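UDP-N-acetylglucosamine 2-epimerase (PDB 4NES) probably catalyses the reversible epimerization at C-2 of UDP-N-acetylglucosamine, giving UDP-N-acetylmannosamine, the activated donor of ManNAc residues. Local coordinates at residues A[17-22]-A[355-360]; A[89-94]-A[112-117]; A[119-124]-A[151-156]; A[143-148]-A[162-167]; A[147-152]-A[311-316]. All coordinates share one frame; numbering follows the deposited sequence.

Contact 1 (A[17-22]-A[355-360]); sequences SPIIRA and ERIVRI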
# COMPACT_ATOMS: atom_id res chain seq x y z
N SER A 17 -13.62 -10.36 17.68
CA SER A 17 -14.69 -10.65 18.64
C SER A 17 -14.57 -9.90 19.99
O SER A 17 -15.59 -9.42 20.51
CB SER A 17 -14.94 -12.16 18.81
OG SER A 17 -13.91 -12.84 19.51
N PRO A 18 -13.35 -9.76 20.55
CA PRO A 18 -13.28 -8.99 21.80
C PRO A 18 -13.55 -7.50 21.61
O PRO A 18 -14.02 -6.83 22.55
CB PRO A 18 -11.84 -9.20 22.27
CG PRO A 18 -11.42 -10.51 21.62
CD PRO A 18 -12.09 -10.47 20.28
N ILE A 19 -13.25 -6.97 20.42
CA ILE A 19 -13.57 -5.58 20.12
C ILE A 19 -15.08 -5.39 19.99
O ILE A 19 -15.66 -4.43 20.53
CB ILE A 19 -12.82 -5.11 18.86
CG1 ILE A 19 -11.34 -4.96 19.21
CG2 ILE A 19 -13.39 -3.80 18.35
CD1 ILE A 19 -10.43 -4.88 18.00
N ILE A 20 -15.73 -6.33 19.31
CA ILE A 20 -17.18 -6.34 19.23
C ILE A 20 -17.82 -6.45 20.62
O ILE A 20 -18.76 -5.70 20.92
CB ILE A 20 -17.66 -7.46 18.29
CG1 ILE A 20 -17.24 -7.12 16.85
CG2 ILE A 20 -19.18 -7.69 18.41
CD1 ILE A 20 -17.30 -8.27 15.87
N ARG A 21 -17.29 -7.32 21.48
CA ARG A 21 -17.81 -7.44 22.86
C ARG A 21 -17.74 -6.09 23.58
O ARG A 21 -18.69 -5.67 24.28
CB ARG A 21 -17.02 -8.48 23.65
CG ARG A 21 -17.31 -9.95 23.32
CD ARG A 21 -18.67 -10.40 23.85
NE ARG A 21 -19.75 -10.11 22.91
CZ ARG A 21 -20.06 -10.88 21.87
NH1 ARG A 21 -19.40 -12.00 21.64
NH2 ARG A 21 -21.05 -10.53 21.06
N ALA A 22 -16.63 -5.39 23.39
CA ALA A 22 -16.44 -4.09 24.02
C ALA A 22 -17.36 -3.03 23.43
O ALA A 22 -17.96 -2.24 24.18
CB ALA A 22 -14.99 -3.66 23.93
N GLU A 355 -11.15 -4.07 25.12
CA GLU A 355 -11.69 -2.94 25.85
C GLU A 355 -10.77 -1.73 25.75
O GLU A 355 -11.25 -0.61 25.60
CB GLU A 355 -11.95 -3.33 27.31
CG GLU A 355 -13.19 -4.23 27.50
CD GLU A 355 -14.51 -3.48 27.48
OE1 GLU A 355 -14.50 -2.24 27.31
OE2 GLU A 355 -15.56 -4.13 27.67
N ARG A 356 -9.46 -1.95 25.81
CA ARG A 356 -8.51 -0.84 25.73
C ARG A 356 -8.56 -0.16 24.36
O ARG A 356 -8.54 1.07 24.27
CB ARG A 356 -7.09 -1.31 26.05
CG ARG A 356 -6.01 -0.26 25.79
CD ARG A 356 -5.66 0.56 27.02
NE ARG A 356 -4.38 1.25 26.84
CZ ARG A 356 -4.24 2.53 26.53
NH1 ARG A 356 -5.30 3.30 26.40
NH2 ARG A 356 -3.02 3.04 26.36
N ILE A 357 -8.65 -0.96 23.31
CA ILE A 357 -8.77 -0.45 21.95
C ILE A 357 -10.00 0.43 21.79
O ILE A 357 -9.92 1.54 21.25
CB ILE A 357 -8.79 -1.60 20.94
CG1 ILE A 357 -7.39 -2.19 20.82
CG2 ILE A 357 -9.26 -1.12 19.56
CD1 ILE A 357 -7.34 -3.53 20.09
N VAL A 358 -11.14 -0.04 22.28
CA VAL A 358 -12.37 0.74 22.18
C VAL A 358 -12.28 2.04 23.00
O VAL A 358 -12.76 3.08 22.56
CB VAL A 358 -13.61 -0.11 22.56
CG1 VAL A 358 -14.87 0.73 22.61
CG2 VAL A 358 -13.79 -1.23 21.56
N ARG A 359 -11.66 1.99 24.18
CA ARG A 359 -11.46 3.21 24.96
C ARG A 359 -10.60 4.22 24.20
O ARG A 359 -10.93 5.41 24.15
CB ARG A 359 -10.84 2.90 26.33
CG ARG A 359 -10.68 4.14 27.21
CD ARG A 359 -10.00 3.79 28.54
NE ARG A 359 -9.60 4.98 29.28
CZ ARG A 359 -10.37 5.62 30.15
NH1 ARG A 359 -11.59 5.19 30.40
NH2 ARG A 359 -9.91 6.70 30.78
N ILE A 360 -9.51 3.76 23.60
CA ILE A 360 -8.64 4.65 22.84
C ILE A 360 -9.38 5.30 21.67
O ILE A 360 -9.24 6.50 21.44
CB ILE A 360 -7.36 3.93 22.35
CG1 ILE A 360 -6.47 3.59 23.54
CG2 ILE A 360 -6.58 4.79 21.34
CD1 ILE A 360 -5.39 2.55 23.26
O HOH W 1 -16.57 -1.28 26.38

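Contact 2 (A[89-94]-A[112-117]); sequences VVVVQG and DVAHVE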
# COMPACT_ATOMS: atom_id res chain seq x y z
N VAL A 89 -14.23 6.39 11.48
CA VAL A 89 -13.13 5.46 11.73
C VAL A 89 -13.45 4.10 11.10
O VAL A 89 -14.59 3.63 11.16
CB VAL A 89 -12.86 5.25 13.23
CG1 VAL A 89 -11.69 4.30 13.44
CG2 VAL A 89 -12.61 6.57 13.95
N VAL A 90 -12.45 3.50 10.46
CA VAL A 90 -12.51 2.13 9.97
C VAL A 90 -11.53 1.27 10.76
O VAL A 90 -10.36 1.64 10.93
CB VAL A 90 -12.19 2.09 8.45
CG1 VAL A 90 -11.75 0.71 8.00
CG2 VAL A 90 -13.40 2.57 7.66
N VAL A 91 -12.02 0.13 11.25
CA VAL A 91 -11.18 -0.80 12.00
C VAL A 91 -10.91 -2.03 11.14
O VAL A 91 -11.84 -2.63 10.60
CB VAL A 91 -11.86 -1.23 13.31
CG1 VAL A 91 -11.07 -2.33 13.98
CG2 VAL A 91 -12.00 -0.05 14.26
N VAL A 92 -9.63 -2.38 11.00
CA VAL A 92 -9.23 -3.61 10.31
C VAL A 92 -8.24 -4.36 11.18
O VAL A 92 -7.45 -3.75 11.92
CB VAL A 92 -8.62 -3.34 8.93
CG1 VAL A 92 -9.71 -2.90 7.96
CG2 VAL A 92 -7.48 -2.33 9.02
N GLN A 93 -8.27 -5.69 11.10
CA GLN A 93 -7.45 -6.52 11.97
C GLN A 93 -6.54 -7.41 11.17
O GLN A 93 -7.00 -8.24 10.39
CB GLN A 93 -8.33 -7.42 12.85
CG GLN A 93 -7.58 -8.22 13.95
CD GLN A 93 -6.79 -9.41 13.43
OE1 GLN A 93 -7.30 -10.23 12.68
NE2 GLN A 93 -5.53 -9.49 13.82
N GLY A 94 -5.24 -7.27 11.39
CA GLY A 94 -4.29 -8.24 10.87
C GLY A 94 -3.69 -7.92 9.51
O GLY A 94 -3.20 -6.81 9.25
N ASP A 112 -10.09 7.95 9.04
CA ASP A 112 -9.07 7.38 9.91
C ASP A 112 -9.12 5.85 9.94
O ASP A 112 -10.20 5.26 10.09
CB ASP A 112 -9.21 7.90 11.35
CG ASP A 112 -8.80 9.36 11.49
OD1 ASP A 112 -8.31 9.97 10.52
OD2 ASP A 112 -8.96 9.90 12.61
N VAL A 113 -7.95 5.23 9.81
CA VAL A 113 -7.84 3.78 9.87
C VAL A 113 -7.23 3.35 11.20
O VAL A 113 -6.17 3.85 11.61
CB VAL A 113 -6.96 3.26 8.72
CG1 VAL A 113 -6.72 1.76 8.86
CG2 VAL A 113 -7.61 3.59 7.38
N ALA A 114 -7.91 2.43 11.88
CA ALA A 114 -7.38 1.82 13.09
C ALA A 114 -6.98 0.39 12.79
O ALA A 114 -7.82 -0.42 12.41
CB ALA A 114 -8.42 1.86 14.20
N HIS A 115 -5.70 0.09 12.95
CA HIS A 115 -5.16 -1.23 12.62
C HIS A 115 -4.90 -2.02 13.89
O HIS A 115 -4.01 -1.68 14.68
CB HIS A 115 -3.87 -1.10 11.81
CG HIS A 115 -3.39 -2.39 11.26
ND1 HIS A 115 -2.07 -2.60 10.90
CD2 HIS A 115 -4.03 -3.55 10.98
CE1 HIS A 115 -1.92 -3.82 10.44
NE2 HIS A 115 -3.10 -4.43 10.48
N VAL A 116 -5.68 -3.08 14.06
CA VAL A 116 -5.54 -3.98 15.20
C VAL A 116 -4.51 -5.04 14.83
O VAL A 116 -4.59 -5.63 13.76
CB VAL A 116 -6.90 -4.62 15.53
CG1 VAL A 116 -6.78 -5.60 16.71
CG2 VAL A 116 -7.94 -3.55 15.83
N GLU A 117 -3.53 -5.23 15.71
CA GLU A 117 -2.39 -6.14 15.49
C GLU A 117 -1.41 -5.52 14.48
O GLU A 117 -1.07 -6.11 13.45
CB GLU A 117 -2.83 -7.56 15.10
CG GLU A 117 -1.76 -8.61 15.32
CD GLU A 117 -2.19 -9.97 14.79
OE1 GLU A 117 -2.17 -10.18 13.56
OE2 GLU A 117 -2.54 -10.82 15.63
O HOH W 2 -4.20 -11.85 12.57

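Contact 3 (A[119-124]-A[151-156]); sequences GLRSFD and KNNLLR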
# COMPACT_ATOMS: atom_id res chain seq x y z
N GLY A 119 2.28 -3.72 13.40
CA GLY A 119 3.70 -3.73 13.67
C GLY A 119 4.38 -5.08 13.67
O GLY A 119 5.59 -5.16 13.87
N LEU A 120 3.62 -6.15 13.49
CA LEU A 120 4.24 -7.48 13.41
C LEU A 120 5.08 -7.55 12.13
O LEU A 120 4.67 -7.07 11.07
CB LEU A 120 3.18 -8.58 13.40
CG LEU A 120 2.48 -8.92 14.71
CD1 LEU A 120 1.70 -7.75 15.26
CD2 LEU A 120 1.55 -10.10 14.50
N ARG A 121 6.28 -8.12 12.24
CA ARG A 121 7.15 -8.26 11.07
C ARG A 121 7.85 -9.61 11.04
O ARG A 121 8.46 -10.02 12.03
CB ARG A 121 8.22 -7.15 11.05
CG ARG A 121 7.69 -5.72 10.98
CD ARG A 121 7.12 -5.40 9.60
NE ARG A 121 6.67 -4.02 9.50
CZ ARG A 121 5.43 -3.60 9.76
NH1 ARG A 121 4.49 -4.47 10.13
NH2 ARG A 121 5.13 -2.32 9.64
N SER A 122 7.76 -10.29 9.90
CA SER A 122 8.57 -11.48 9.64
C SER A 122 9.84 -11.09 8.88
O SER A 122 10.81 -11.85 8.85
CB SER A 122 7.78 -12.47 8.80
OG SER A 122 7.62 -11.95 7.49
N PHE A 123 9.81 -9.92 8.24
CA PHE A 123 10.88 -9.44 7.36
C PHE A 123 11.10 -10.34 6.16
O PHE A 123 12.17 -10.37 5.56
CB PHE A 123 12.17 -9.18 8.15
CG PHE A 123 11.98 -8.22 9.28
CD1 PHE A 123 11.71 -6.88 9.03
CD2 PHE A 123 12.02 -8.65 10.59
CE1 PHE A 123 11.51 -5.99 10.08
CE2 PHE A 123 11.82 -7.77 11.65
CZ PHE A 123 11.57 -6.44 11.38
N ASP A 124 10.05 -11.08 5.83
CA ASP A 124 9.95 -11.83 4.60
C ASP A 124 8.99 -11.00 3.75
O ASP A 124 7.92 -11.49 3.39
CB ASP A 124 9.33 -13.19 4.89
CG ASP A 124 9.49 -14.18 3.75
OD1 ASP A 124 9.87 -13.77 2.63
OD2 ASP A 124 9.23 -15.38 3.98
N LYS A 151 5.92 -2.34 18.50
CA LYS A 151 6.06 -0.89 18.55
C LYS A 151 7.41 -0.46 18.00
O LYS A 151 7.50 0.49 17.21
CB LYS A 151 5.89 -0.36 19.98
CG LYS A 151 6.31 1.09 20.11
CD LYS A 151 5.85 1.69 21.42
CE LYS A 151 6.30 3.15 21.53
NZ LYS A 151 5.81 3.78 22.80
N ASN A 152 8.47 -1.15 18.40
CA ASN A 152 9.80 -0.81 17.92
C ASN A 152 9.94 -1.02 16.41
O ASN A 152 10.62 -0.23 15.74
CB ASN A 152 10.87 -1.57 18.71
CG ASN A 152 11.03 -1.02 20.11
OD1 ASN A 152 10.75 0.15 20.36
ND2 ASN A 152 11.49 -1.86 21.03
N ASN A 153 9.31 -2.05 15.87
CA ASN A 153 9.25 -2.24 14.42
C ASN A 153 8.65 -1.03 13.72
O ASN A 153 9.18 -0.56 12.70
CB ASN A 153 8.43 -3.48 14.07
CG ASN A 153 9.14 -4.76 14.39
OD1 ASN A 153 10.37 -4.79 14.58
ND2 ASN A 153 8.39 -5.85 14.42
N LEU A 154 7.56 -0.52 14.27
CA LEU A 154 6.90 0.64 13.70
C LEU A 154 7.77 1.90 13.80
O LEU A 154 7.88 2.66 12.83
CB LEU A 154 5.56 0.87 14.40
CG LEU A 154 4.58 -0.27 14.17
CD1 LEU A 154 3.44 -0.25 15.16
CD2 LEU A 154 4.03 -0.21 12.75
N LEU A 155 8.40 2.11 14.94
CA LEU A 155 9.28 3.27 15.13
C LEU A 155 10.45 3.25 14.14
O LEU A 155 10.83 4.29 13.59
CB LEU A 155 9.80 3.36 16.56
CG LEU A 155 8.75 3.68 17.63
CD1 LEU A 155 9.35 3.54 19.02
CD2 LEU A 155 8.15 5.07 17.42
N ARG A 156 10.98 2.06 13.88
CA ARG A 156 12.10 1.89 12.96
C ARG A 156 11.71 2.20 11.51
O ARG A 156 12.57 2.49 10.67
CB ARG A 156 12.64 0.45 13.06
CG ARG A 156 14.02 0.26 12.47
CD ARG A 156 14.25 -1.19 12.08
NE ARG A 156 14.83 -1.28 10.74
CZ ARG A 156 14.16 -1.67 9.66
NH1 ARG A 156 12.89 -2.04 9.75
NH2 ARG A 156 14.78 -1.72 8.48
O HOH W 3 9.32 -8.73 14.46

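Contact 4 (A[143-148]-A[162-167]); sequences LFAPTE and NKIFVV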
# COMPACT_ATOMS: atom_id res chain seq x y z
N LEU A 143 -2.37 2.62 15.59
CA LEU A 143 -1.65 1.37 15.40
C LEU A 143 -1.65 0.64 16.73
O LEU A 143 -0.96 1.05 17.67
CB LEU A 143 -0.22 1.62 14.92
CG LEU A 143 -0.25 2.17 13.50
CD1 LEU A 143 -0.06 3.67 13.46
CD2 LEU A 143 0.77 1.49 12.61
N PHE A 144 -2.48 -0.39 16.81
CA PHE A 144 -2.63 -1.13 18.05
C PHE A 144 -1.67 -2.31 18.04
O PHE A 144 -1.97 -3.37 17.50
CB PHE A 144 -4.09 -1.56 18.23
CG PHE A 144 -5.02 -0.40 18.38
CD1 PHE A 144 -4.92 0.43 19.49
CD2 PHE A 144 -5.97 -0.10 17.40
CE1 PHE A 144 -5.76 1.52 19.64
CE2 PHE A 144 -6.82 0.98 17.55
CZ PHE A 144 -6.71 1.80 18.67
N ALA A 145 -0.50 -2.08 18.63
CA ALA A 145 0.59 -3.05 18.63
C ALA A 145 0.42 -4.03 19.78
O ALA A 145 -0.00 -3.66 20.88
CB ALA A 145 1.93 -2.33 18.73
N PRO A 146 0.73 -5.31 19.54
CA PRO A 146 0.51 -6.27 20.64
C PRO A 146 1.65 -6.28 21.65
O PRO A 146 1.43 -6.66 22.80
CB PRO A 146 0.44 -7.62 19.91
CG PRO A 146 1.28 -7.40 18.68
CD PRO A 146 1.00 -5.98 18.26
N THR A 147 2.84 -5.86 21.24
CA THR A 147 4.03 -5.93 22.08
C THR A 147 4.96 -4.75 21.82
O THR A 147 4.82 -4.03 20.83
CB THR A 147 4.87 -7.18 21.77
OG1 THR A 147 5.35 -7.10 20.42
CG2 THR A 147 4.08 -8.46 21.95
N GLU A 148 5.94 -4.59 22.70
CA GLU A 148 6.96 -3.57 22.52
C GLU A 148 7.84 -3.84 21.29
O GLU A 148 8.28 -2.89 20.65
CB GLU A 148 7.82 -3.44 23.77
CG GLU A 148 7.03 -2.98 25.00
CD GLU A 148 6.56 -1.53 24.93
OE1 GLU A 148 7.04 -0.78 24.05
OE2 GLU A 148 5.73 -1.14 25.77
N ASN A 162 3.08 8.90 18.56
CA ASN A 162 1.76 9.20 19.11
C ASN A 162 0.61 8.43 18.46
O ASN A 162 -0.52 8.44 18.97
CB ASN A 162 1.47 10.71 19.18
CG ASN A 162 1.41 11.37 17.81
OD1 ASN A 162 1.54 10.71 16.78
ND2 ASN A 162 1.20 12.68 17.80
N LYS A 163 0.90 7.75 17.36
CA LYS A 163 -0.06 6.89 16.68
C LYS A 163 -0.07 5.46 17.24
O LYS A 163 -0.97 4.68 16.94
CB LYS A 163 0.27 6.78 15.20
CG LYS A 163 0.04 8.02 14.34
CD LYS A 163 0.34 7.66 12.89
CE LYS A 163 -0.23 8.66 11.90
NZ LYS A 163 0.31 10.03 12.09
N ILE A 164 0.95 5.13 18.03
CA ILE A 164 1.18 3.75 18.44
C ILE A 164 0.76 3.50 19.88
O ILE A 164 1.14 4.24 20.79
CB ILE A 164 2.67 3.38 18.31
CG1 ILE A 164 3.19 3.72 16.91
CG2 ILE A 164 2.89 1.89 18.59
CD1 ILE A 164 4.70 3.63 16.82
N PHE A 165 -0.04 2.45 20.08
CA PHE A 165 -0.50 2.05 21.40
C PHE A 165 -0.20 0.58 21.57
O PHE A 165 -0.66 -0.24 20.78
CB PHE A 165 -2.01 2.28 21.52
CG PHE A 165 -2.42 3.70 21.29
CD1 PHE A 165 -2.65 4.18 20.00
CD2 PHE A 165 -2.54 4.58 22.35
CE1 PHE A 165 -3.01 5.51 19.79
CE2 PHE A 165 -2.91 5.90 22.15
CZ PHE A 165 -3.14 6.36 20.88
N VAL A 166 0.59 0.22 22.60
CA VAL A 166 0.86 -1.18 22.88
C VAL A 166 -0.23 -1.67 23.81
O VAL A 166 -0.26 -1.32 24.99
CB VAL A 166 2.24 -1.37 23.53
CG1 VAL A 166 2.49 -2.85 23.80
CG2 VAL A 166 3.33 -0.79 22.62
N VAL A 167 -1.15 -2.47 23.26
CA VAL A 167 -2.37 -2.84 23.97
C VAL A 167 -2.50 -4.33 24.25
O VAL A 167 -3.47 -4.75 24.88
CB VAL A 167 -3.64 -2.38 23.20
CG1 VAL A 167 -3.70 -0.86 23.06
CG2 VAL A 167 -3.72 -3.05 21.82

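Contact 5 (A[147-152]-A[311-316]); sequences TEIAKN and RPETVE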
# COMPACT_ATOMS: atom_id res chain seq x y z
N THR A 147 2.84 -5.86 21.24
CA THR A 147 4.03 -5.93 22.08
C THR A 147 4.96 -4.75 21.82
O THR A 147 4.82 -4.03 20.83
CB THR A 147 4.87 -7.18 21.77
OG1 THR A 147 5.35 -7.10 20.42
CG2 THR A 147 4.08 -8.46 21.95
N GLU A 148 5.94 -4.59 22.70
CA GLU A 148 6.96 -3.57 22.52
C GLU A 148 7.84 -3.84 21.29
O GLU A 148 8.28 -2.89 20.65
CB GLU A 148 7.82 -3.44 23.77
CG GLU A 148 7.03 -2.98 25.00
CD GLU A 148 6.56 -1.53 24.93
OE1 GLU A 148 7.04 -0.78 24.05
OE2 GLU A 148 5.73 -1.14 25.77
N ILE A 149 8.06 -5.11 20.95
CA ILE A 149 8.77 -5.47 19.72
C ILE A 149 8.06 -4.89 18.50
O ILE A 149 8.68 -4.28 17.63
CB ILE A 149 8.89 -7.00 19.55
CG1 ILE A 149 9.86 -7.56 20.59
CG2 ILE A 149 9.32 -7.35 18.13
CD1 ILE A 149 11.21 -6.88 20.58
N ALA A 150 6.74 -5.05 18.45
CA ALA A 150 5.94 -4.51 17.36
C ALA A 150 6.01 -2.99 17.33
O ALA A 150 6.15 -2.39 16.26
CB ALA A 150 4.49 -4.99 17.49
N LYS A 151 5.92 -2.34 18.50
CA LYS A 151 6.06 -0.89 18.55
C LYS A 151 7.41 -0.46 18.00
O LYS A 151 7.50 0.49 17.21
CB LYS A 151 5.89 -0.36 19.98
CG LYS A 151 6.31 1.09 20.11
CD LYS A 151 5.85 1.69 21.42
CE LYS A 151 6.30 3.15 21.53
NZ LYS A 151 5.81 3.78 22.80
N ASN A 152 8.47 -1.15 18.40
CA ASN A 152 9.80 -0.81 17.92
C ASN A 152 9.94 -1.02 16.41
O ASN A 152 10.62 -0.23 15.74
CB ASN A 152 10.87 -1.57 18.71
CG ASN A 152 11.03 -1.02 20.11
OD1 ASN A 152 10.75 0.15 20.36
ND2 ASN A 152 11.49 -1.86 21.03
N ARG A 311 5.71 -13.40 14.99
CA ARG A 311 5.58 -13.33 16.45
C ARG A 311 6.79 -13.99 17.11
O ARG A 311 6.68 -15.06 17.72
CB ARG A 311 4.21 -13.84 16.98
CG ARG A 311 3.64 -15.10 16.35
CD ARG A 311 2.90 -14.81 15.05
NE ARG A 311 1.64 -14.07 15.23
CZ ARG A 311 0.86 -13.68 14.23
NH1 ARG A 311 1.21 -13.92 12.98
NH2 ARG A 311 -0.26 -13.03 14.49
N PRO A 312 7.95 -13.33 17.00
CA PRO A 312 9.21 -13.89 17.50
C PRO A 312 9.23 -14.00 19.01
O PRO A 312 10.07 -14.72 19.52
CB PRO A 312 10.25 -12.85 17.04
CG PRO A 312 9.47 -11.58 16.92
CD PRO A 312 8.17 -12.02 16.37
N GLU A 313 8.31 -13.31 19.69
CA GLU A 313 8.25 -13.38 21.15
C GLU A 313 7.98 -14.81 21.61
O GLU A 313 8.45 -15.23 22.66
CB GLU A 313 7.21 -12.39 21.70
CG GLU A 313 7.13 -11.06 20.91
CD GLU A 313 6.32 -11.19 19.64
OE1 GLU A 313 5.84 -12.30 19.41
OE2 GLU A 313 6.12 -10.18 18.88
N THR A 314 7.25 -15.58 20.81
CA THR A 314 6.98 -16.98 21.16
C THR A 314 8.25 -17.83 21.14
O THR A 314 8.40 -18.75 21.93
CB THR A 314 5.95 -17.61 20.22
OG1 THR A 314 6.46 -17.61 18.88
CG2 THR A 314 4.64 -16.83 20.27
N VAL A 315 9.16 -17.52 20.22
CA VAL A 315 10.44 -18.20 20.18
C VAL A 315 11.32 -17.68 21.30
O VAL A 315 11.98 -18.45 21.99
CB VAL A 315 11.14 -18.01 18.82
CG1 VAL A 315 12.52 -18.66 18.82
CG2 VAL A 315 10.30 -18.60 17.69
N GLU A 316 11.27 -16.36 21.51
CA GLU A 316 12.08 -15.68 22.53
C GLU A 316 11.80 -16.22 23.95
O GLU A 316 12.73 -16.44 24.72
CB GLU A 316 11.96 -14.13 22.42
CG GLU A 316 12.33 -13.52 21.00
CD GLU A 316 12.50 -11.97 20.93
OE1 GLU A 316 13.53 -11.49 21.44
OE2 GLU A 316 11.64 -11.24 20.35

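Contact 1 (A[17-22]-A[355-360])
Ala22 O holds a water at 2.8 Å that also comes very close to Glu355 OE1, an approach too short to be trusted in detail, and no direct hydrogen bond joins segments 17-22 and 355-360. The glutamate folds back across the alanine: the bend at chi2 (-80°) brings CD over the alanine, and the carboxylate carbon Glu355 CD comes to rest 3.6 Å from Ala22 CB. Beside this polar edge the contact is apolar. The methyl of Ala22 points toward the partner helix and meets Val358 CG2 at 3.6 Å; the alpha carbons of Ala22 and Glu355 are the nearest pair. The same Val358 CG2 lies 3.8 Å from Ile19 O, one turn back. Deeper still, Ile19 and Ile357 cross at about a right angle and touch through their terminal methyls, CD1 to CD1 at 4.0 Å. Both isoleucines also lean on Val116 of strand 112-116, while Ile357 touches Phe144 of strand 142-145. The axes of the short segments pass 8.6 Å apart at a crossing angle of -57°. A carboxy-terminal helix, 353-363, thus returns to pack against the first helix, 10-23, of the amino-terminal Rossmann-like domain, the chain crossover characteristic of the GT-B fold.

Contact 2 (A[89-94]-A[112-117])
Val91 and Val116 form the apolar centre, with Val91 CG1 3.8 Å from Val116 CG2, and Val91 CG2 reaches back to the methyl of Ala114. On the reverse face of the sheet Val92 CG2 meets Val113 CG1 at 4.2 Å, under the cover of helix 97-108. Between these two layers the parallel strands are laced by alternating backbone bonds: Val90 N to Asp112 O, Ala114 N to Val90 O, Val92 N to Ala114 O and Val116 N to Val92 O. The ladder ends with Gly94 N donating to Val116 O at 3.0 Å, a more bent bond (148°).

Beyond it the side chains turn polar. His115 has CG anti to the backbone N (chi1 -171°), and its ring comes edge-on to the strand end. NE2 donates to a lone pair of Gly94 O at 2.7 Å, with the oxygen close to the ring plane, while ND1 is bonded to Asp137. On the Val91 side Gln93 NE2 donates to a water at 3.0 Å, which donates to Glu117 OE1, just past the strand, at 2.8 Å; Glu117 OE2 is in a salt bridge with Lys15. With a partner on each ring nitrogen, the rotation of His115 is fixed, and the backbone turn at Gly94, about 8 Å from the bound UDP-N-acetylglucosamine, is tied to the neighbouring strand by a side chain as well as by the sheet.

Contact 3 (A[119-124]-A[151-156])
Gly119 and Asn153 make a loop-to-helix contact, in which the segment after strand 112-116 packs against helix 148-156 on the amino-terminal domain. One direct hydrogen bond carries it: Asn153 ND2 donates to Gly119 O at 2.9 Å, nearly straight (165°), with the oxygen lying in the amide plane. The same nitrogen also donates to a water, which in turn bonds Arg121 O, so the amide is held to the loop at two points and its flip is fixed.

Leu154, the next residue of the helix, closes on the glycine from one side, Leu154 CG standing 3.6 Å from Gly119 CA; the positive phi of Gly119 (91°) accompanies the turn that brings this bare carbon against the helix. Arg121 slides past Asn153 in the opposite direction, its CG 3.5 Å from Asn153 ND2, and the guanidinium and amide planes are 23° apart. That guanidinium is well supplied with acceptors: NH1 donates to Leu120 O from above the carbonyl plane and pairs with Asp137, while NE forms a salt bridge with Glu157. Farther out, the edge of the Phe123 ring faces the amide oxygen, Phe123 CZ lying 3.8 Å from Asn153 OD1, and Arg121 CB packs over one ring face near its rim. Arg156, whose NH1 lies 4.2 Å from Phe123 CE1, also packs on Gly158 of the second subunit.

Ser122 OG accepts from Asp124 N at 3.1 Å, an ST turn that shapes the loop. This is the loop after strand 112-116, at the carboxyl edge of the parallel sheet of the amino-terminal Rossmann-like domain, held by an asparagine of the helix that follows the next strand.

Contact 4 (A[143-148]-A[162-167])
Leu143 to Ala145 pair in parallel with Ile164 to Val166, the two strands of a beta-alpha-beta unit whose connecting helix is 148-156; strand 164-166 is the outermost of the amino-terminal sheet on this side. Four backbone hydrogen bonds hold the pair. Leu143 N donates to Lys163 O and Phe165 N to Leu143 O, the latter at 2.9 Å; Ala145 N then reaches Phe165 O at 2.8 Å along a bent path (144°), and Val167 N closes the run on Ala145 O.

Aromatic and aliphatic contacts follow the faces of the sheet. On one face Phe144 and Phe165 lie side by side, pointing the same way, with ring centroids 5.9 Å apart and planes at 35°. Val167 CG2 presses on Phe144 CB at 3.9 Å, and Ile357 and Ile360 of helix 353-363 cover this face. On the other, Ala145 CB touches Ile164 CG2 at 4.3 Å beneath the connecting helix. Just ahead of strand 164-166, Lys163 CB packs on Leu143 CD1 at 3.6 Å.

Val166 divides its methyls between Thr147, the N-cap, and Glu148, the first residue of helix 148-156: CG2 lies against the carboxylate of Glu148, and CG1 rests 3.7 Å from Thr147 C.

Contact 5 (A[147-152]-A[311-316])
The N-cap residue of helix 148-156, Thr147, faces Glu313 of helix 313-316, a thin contact between the two Rossmann-like domains of the GT-B fold. Thr147 OG1 stands between the backbone N and the carbonyl carbon (chi1 63°), where it accepts from Ala150 N at 3.2 Å and caps the helix. From across the interface Glu313 arrives tip to tip: its chain bends at chi2, and Glu313 OE2 ends 3.5 Å from Thr147 OG1. The carboxylate thus lies near the amino end of the helix, whose dipole would probably steady its negative charge.

Farther out, Ile149 CG2 lies 4.4 Å from Pro312 CG, and Ile149 CG1 meets Glu316 OE2 at 4.1 Å, again tip to tip. The opposing turn is braced from within, since Arg311 O accepts from both Thr314 N and Thr314 OG1, the hydroxyl at 2.8 Å.

Phe348, in a loop, touches Thr147, Glu313 and Thr314 together. Helix 313-316 is followed by strand 320-322 of the carboxy-terminal sheet, Arg311 is salt-bridged to Glu293 of helix 289-298, and helix 148-156 lies over strands 142-145 and 164-166 of the amino-terminal sheet.

Contacts 2 and 4 share the seven-stranded parallel sheet, their centres 12 Å apart, joined where strand 112-116 borders strand 142-145. Contact 1 lies over one face of this sheet, touching both, and brings the last helix back beside the first. Helix 148-156 belongs to contacts 3 and 5, whose centres are only 9 Å apart, and it connects the two strands of contact 4. Along the chain contact 2 closes first; contacts 3 and 4 then interlock, contact 5 reaches ahead to the other domain, and contact 1 spans them all. Contact 1, through the returning last helix, and contact 5, at the domain interface, thus bring carboxy-terminal parts of the chain to the amino-terminal domain at two places, their centres 22 Å apart.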